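Local coordinates for methyltransferase (Pyrococcus horikoshii, PDB 1IXK), which probably methylates cytidine at carbon 5 in tRNA, using S-adenosyl-L-methionine as methyl donor, at residues 142-156 with 167-181. Sequence-based numbering, arbitrary orientation.
Sequences NDGVIYAFDVDENRL and GVLNVILFHSSSLHI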
# COMPACT_ATOMS: atom_id res chain seq x y z
N ASN A 142 -14.00 8.77 -12.41
CA ASN A 142 -15.01 9.62 -11.77
C ASN A 142 -16.44 9.09 -11.84
O ASN A 142 -17.39 9.87 -11.83
CB ASN A 142 -14.95 11.04 -12.33
CG ASN A 142 -14.14 11.98 -11.45
OD1 ASN A 142 -14.05 11.79 -10.24
ND2 ASN A 142 -13.57 13.02 -12.05
N ASP A 143 -16.58 7.78 -11.92
CA ASP A 143 -17.89 7.15 -11.95
C ASP A 143 -17.88 6.22 -10.75
O ASP A 143 -16.81 5.94 -10.20
CB ASP A 143 -18.09 6.36 -13.25
CG ASP A 143 -19.48 5.75 -13.34
OD1 ASP A 143 -20.38 6.21 -12.62
OD2 ASP A 143 -19.67 4.80 -14.14
N GLY A 144 -19.04 5.74 -10.33
CA GLY A 144 -19.09 4.87 -9.16
C GLY A 144 -18.99 5.72 -7.91
O GLY A 144 -19.18 6.93 -7.98
N VAL A 145 -18.70 5.10 -6.77
CA VAL A 145 -18.58 5.84 -5.52
C VAL A 145 -17.48 5.27 -4.64
O VAL A 145 -17.26 4.06 -4.61
CB VAL A 145 -19.89 5.80 -4.70
CG1 VAL A 145 -19.76 6.67 -3.45
CG2 VAL A 145 -21.06 6.25 -5.55
N ILE A 146 -16.78 6.15 -3.93
CA ILE A 146 -15.72 5.72 -3.03
C ILE A 146 -15.99 6.31 -1.66
O ILE A 146 -16.06 7.53 -1.51
CB ILE A 146 -14.34 6.23 -3.46
CG1 ILE A 146 -13.95 5.63 -4.81
CG2 ILE A 146 -13.31 5.87 -2.38
CD1 ILE A 146 -12.78 6.34 -5.47
N TYR A 147 -16.15 5.45 -0.66
CA TYR A 147 -16.36 5.90 0.71
C TYR A 147 -15.02 5.84 1.43
O TYR A 147 -14.30 4.84 1.31
CB TYR A 147 -17.36 5.00 1.44
CG TYR A 147 -18.80 5.14 0.98
CD1 TYR A 147 -19.28 4.43 -0.12
CD2 TYR A 147 -19.67 6.00 1.64
CE1 TYR A 147 -20.60 4.57 -0.54
CE2 TYR A 147 -21.00 6.15 1.22
CZ TYR A 147 -21.45 5.43 0.13
OH TYR A 147 -22.77 5.56 -0.27
N ALA A 148 -14.67 6.90 2.15
CA ALA A 148 -13.41 6.94 2.90
C ALA A 148 -13.68 7.51 4.29
O ALA A 148 -14.63 8.27 4.47
CB ALA A 148 -12.38 7.80 2.16
N PHE A 149 -12.85 7.13 5.25
CA PHE A 149 -13.01 7.56 6.64
C PHE A 149 -11.72 8.12 7.24
O PHE A 149 -10.64 7.56 7.04
CB PHE A 149 -13.46 6.37 7.50
CG PHE A 149 -14.65 5.63 6.96
CD1 PHE A 149 -14.55 4.85 5.81
CD2 PHE A 149 -15.88 5.70 7.61
CE1 PHE A 149 -15.65 4.14 5.32
CE2 PHE A 149 -16.99 5.00 7.13
CZ PHE A 149 -16.87 4.22 5.98
N ASP A 150 -11.84 9.21 7.99
CA ASP A 150 -10.69 9.82 8.66
C ASP A 150 -11.19 10.41 9.98
O ASP A 150 -12.13 11.21 9.98
CB ASP A 150 -10.09 10.94 7.81
CG ASP A 150 -8.68 11.33 8.25
OD1 ASP A 150 -8.36 11.18 9.45
OD2 ASP A 150 -7.90 11.79 7.40
N VAL A 151 -10.58 10.01 11.09
CA VAL A 151 -10.99 10.52 12.40
C VAL A 151 -10.44 11.92 12.65
O VAL A 151 -10.86 12.60 13.59
CB VAL A 151 -10.52 9.59 13.54
CG1 VAL A 151 -11.11 8.19 13.35
CG2 VAL A 151 -8.99 9.53 13.56
N ASP A 152 -9.50 12.35 11.81
CA ASP A 152 -8.87 13.66 11.94
C ASP A 152 -9.51 14.65 10.98
O ASP A 152 -9.24 14.62 9.78
CB ASP A 152 -7.37 13.54 11.62
CG ASP A 152 -6.60 14.82 11.90
OD1 ASP A 152 -7.09 15.91 11.54
OD2 ASP A 152 -5.50 14.74 12.48
N GLU A 153 -10.35 15.54 11.51
CA GLU A 153 -11.04 16.51 10.67
C GLU A 153 -10.11 17.43 9.88
O GLU A 153 -10.39 17.75 8.72
CB GLU A 153 -11.99 17.38 11.50
CG GLU A 153 -12.92 18.23 10.64
CD GLU A 153 -13.96 17.39 9.91
OE1 GLU A 153 -14.83 16.80 10.58
OE2 GLU A 153 -13.91 17.32 8.65
N ASN A 154 -9.02 17.88 10.50
CA ASN A 154 -8.08 18.76 9.82
C ASN A 154 -7.48 18.07 8.61
O ASN A 154 -7.36 18.67 7.54
CB ASN A 154 -6.96 19.19 10.77
CG ASN A 154 -7.47 19.99 11.95
OD1 ASN A 154 -8.21 20.96 11.78
ND2 ASN A 154 -7.08 19.59 13.15
N ARG A 155 -7.11 16.81 8.78
CA ARG A 155 -6.53 16.04 7.70
C ARG A 155 -7.58 15.79 6.62
O ARG A 155 -7.30 15.86 5.43
CB ARG A 155 -6.00 14.71 8.24
CG ARG A 155 -5.18 13.90 7.26
CD ARG A 155 -4.39 12.83 8.01
NE ARG A 155 -5.26 11.96 8.80
CZ ARG A 155 -4.83 11.08 9.69
NH1 ARG A 155 -3.52 10.94 9.90
NH2 ARG A 155 -5.69 10.33 10.36
N LEU A 156 -8.81 15.52 7.06
CA LEU A 156 -9.91 15.27 6.14
C LEU A 156 -10.14 16.52 5.29
O LEU A 156 -10.40 16.43 4.09
CB LEU A 156 -11.18 14.89 6.91
CG LEU A 156 -12.37 14.36 6.11
CD1 LEU A 156 -13.36 13.68 7.05
CD2 LEU A 156 -13.03 15.51 5.35
N GLY A 167 -9.53 17.14 -9.34
CA GLY A 167 -10.75 17.00 -10.12
C GLY A 167 -11.52 15.72 -9.81
O GLY A 167 -12.27 15.22 -10.65
N VAL A 168 -11.34 15.20 -8.60
CA VAL A 168 -12.02 13.98 -8.18
C VAL A 168 -13.44 14.32 -7.73
O VAL A 168 -13.64 15.16 -6.84
CB VAL A 168 -11.25 13.31 -7.02
CG1 VAL A 168 -12.04 12.11 -6.49
CG2 VAL A 168 -9.88 12.88 -7.52
N LEU A 169 -14.43 13.66 -8.32
CA LEU A 169 -15.83 13.95 -8.02
C LEU A 169 -16.64 12.82 -7.39
O LEU A 169 -17.79 13.03 -7.01
CB LEU A 169 -16.54 14.37 -9.31
CG LEU A 169 -15.92 15.51 -10.12
CD1 LEU A 169 -16.61 15.63 -11.47
CD2 LEU A 169 -16.02 16.80 -9.34
N ASN A 170 -16.05 11.64 -7.26
CA ASN A 170 -16.79 10.49 -6.74
C ASN A 170 -16.43 9.98 -5.35
O ASN A 170 -16.77 8.84 -5.01
CB ASN A 170 -16.68 9.34 -7.74
CG ASN A 170 -15.26 8.85 -7.89
OD1 ASN A 170 -14.32 9.49 -7.42
ND2 ASN A 170 -15.09 7.71 -8.55
N VAL A 171 -15.75 10.80 -4.54
CA VAL A 171 -15.37 10.36 -3.20
C VAL A 171 -16.25 11.00 -2.14
O VAL A 171 -16.62 12.17 -2.24
CB VAL A 171 -13.89 10.72 -2.89
CG1 VAL A 171 -13.53 10.28 -1.46
CG2 VAL A 171 -12.96 10.06 -3.89
N ILE A 172 -16.61 10.21 -1.13
CA ILE A 172 -17.41 10.70 -0.01
C ILE A 172 -16.54 10.49 1.23
O ILE A 172 -16.11 9.37 1.50
CB ILE A 172 -18.72 9.89 0.15
CG1 ILE A 172 -19.61 10.07 -1.09
CG2 ILE A 172 -19.47 10.37 1.40
CD1 ILE A 172 -20.94 9.35 -1.01
N LEU A 173 -16.28 11.57 1.96
CA LEU A 173 -15.44 11.50 3.15
C LEU A 173 -16.24 11.59 4.44
O LEU A 173 -16.99 12.54 4.63
CB LEU A 173 -14.40 12.62 3.14
CG LEU A 173 -13.38 12.65 2.00
CD1 LEU A 173 -12.60 13.96 2.06
CD2 LEU A 173 -12.45 11.46 2.12
N PHE A 174 -16.06 10.61 5.32
CA PHE A 174 -16.76 10.61 6.60
C PHE A 174 -15.79 10.85 7.74
O PHE A 174 -14.66 10.35 7.74
CB PHE A 174 -17.47 9.27 6.83
CG PHE A 174 -18.59 9.00 5.87
CD1 PHE A 174 -19.43 10.03 5.45
CD2 PHE A 174 -18.83 7.71 5.42
CE1 PHE A 174 -20.49 9.78 4.60
CE2 PHE A 174 -19.90 7.45 4.56
CZ PHE A 174 -20.73 8.49 4.15
N HIS A 175 -16.23 11.62 8.73
CA HIS A 175 -15.40 11.91 9.89
C HIS A 175 -15.69 10.83 10.92
O HIS A 175 -16.48 11.03 11.84
CB HIS A 175 -15.75 13.28 10.49
CG HIS A 175 -14.87 13.68 11.63
ND1 HIS A 175 -15.28 14.55 12.61
CD2 HIS A 175 -13.60 13.33 11.94
CE1 HIS A 175 -14.30 14.72 13.48
NE2 HIS A 175 -13.27 13.99 13.09
N SER A 176 -15.05 9.68 10.73
CA SER A 176 -15.25 8.53 11.61
C SER A 176 -14.17 7.50 11.27
O SER A 176 -13.40 7.70 10.33
CB SER A 176 -16.64 7.93 11.36
OG SER A 176 -16.85 6.72 12.08
N SER A 177 -14.11 6.43 12.05
CA SER A 177 -13.15 5.36 11.80
C SER A 177 -13.77 4.38 10.81
O SER A 177 -14.97 4.15 10.84
CB SER A 177 -12.83 4.63 13.11
OG SER A 177 -12.15 3.41 12.86
N SER A 178 -12.95 3.80 9.94
CA SER A 178 -13.48 2.85 8.96
C SER A 178 -14.06 1.61 9.64
O SER A 178 -14.74 0.81 9.00
CB SER A 178 -12.39 2.44 7.96
OG SER A 178 -11.27 1.88 8.61
N LEU A 179 -13.79 1.45 10.93
CA LEU A 179 -14.32 0.30 11.66
C LEU A 179 -15.85 0.38 11.77
O LEU A 179 -16.50 -0.62 12.05
CB LEU A 179 -13.70 0.21 13.05
CG LEU A 179 -12.28 -0.35 13.12
CD1 LEU A 179 -11.77 -0.28 14.55
CD2 LEU A 179 -12.26 -1.79 12.63
N HIS A 180 -16.40 1.57 11.54
CA HIS A 180 -17.85 1.78 11.60
C HIS A 180 -18.49 1.61 10.23
O HIS A 180 -19.67 1.90 10.04
CB HIS A 180 -18.15 3.19 12.11
CG HIS A 180 -17.65 3.47 13.49
ND1 HIS A 180 -18.15 2.85 14.61
CD2 HIS A 180 -16.67 4.30 13.93
CE1 HIS A 180 -17.52 3.29 15.68
NE2 HIS A 180 -16.61 4.17 15.29
N ILE A 181 -17.71 1.14 9.26
CA ILE A 181 -18.21 0.97 7.90
C ILE A 181 -19.50 0.16 7.84
O ILE A 181 -20.37 0.42 7.02
CB ILE A 181 -17.12 0.33 7.00
CG1 ILE A 181 -17.52 0.45 5.52
CG2 ILE A 181 -16.89 -1.12 7.39
CD1 ILE A 181 -16.38 0.16 4.56
O HOH W 1 -10.44 5.28 9.25
O HOH W 2 -11.13 15.53 14.37
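Phe149 packs its ring between Phe174 and the short 3-10 turn 178-181. The edge of Phe174 is turned toward the face of Phe149 in an offset edge-to-face pair, planes at 65°. Ser178 CA sits over one Phe149 face, 4.0 Å from the ring centroid, as a CH-pi contact. Ile181 CG1 reaches Phe149 CZ. Phe149 CG lies anti to its own carbonyl carbon (chi1 -51°), which runs the side chain alongside that of Phe174. Tyr147 meets Phe174 rim to rim and completes the aromatic cluster.

Two asparagines tie the strand entrances together. Asn142 ND2 donates to Gly167 O at 2.9 Å, and its OD1 accepts from Leu169 N at 2.7 Å, from above the carbonyl plane. The two bonds fix the rotation of this amide. Asn170 CG sits between its backbone N and carbonyl carbon (chi1 65°), and ND2 reaches Asp143 O at 3.0 Å from well above the carbonyl plane. Asn170 O accepts from Ile146 N at 2.9 Å, the first bond of the parallel pairing. At the other end His175 NE2 donates to Val151 O at 2.8 Å, and Glu153 CB lies over the imidazole face.

Asp150, just after strand 145-149, a predicted S-adenosyl-L-methionine ligand, is gripped side-on by Arg155 NE and NH2.

Strands 145-149 and 171-174 form with helix 153-166 a beta-alpha-beta crossover of the Rossmann-like sheet. Strand 121-124 also pairs with 145-149, helix 131-139 packs on Ile146 and Asn170, and helix 215-235 touches Ser178 and Ile181.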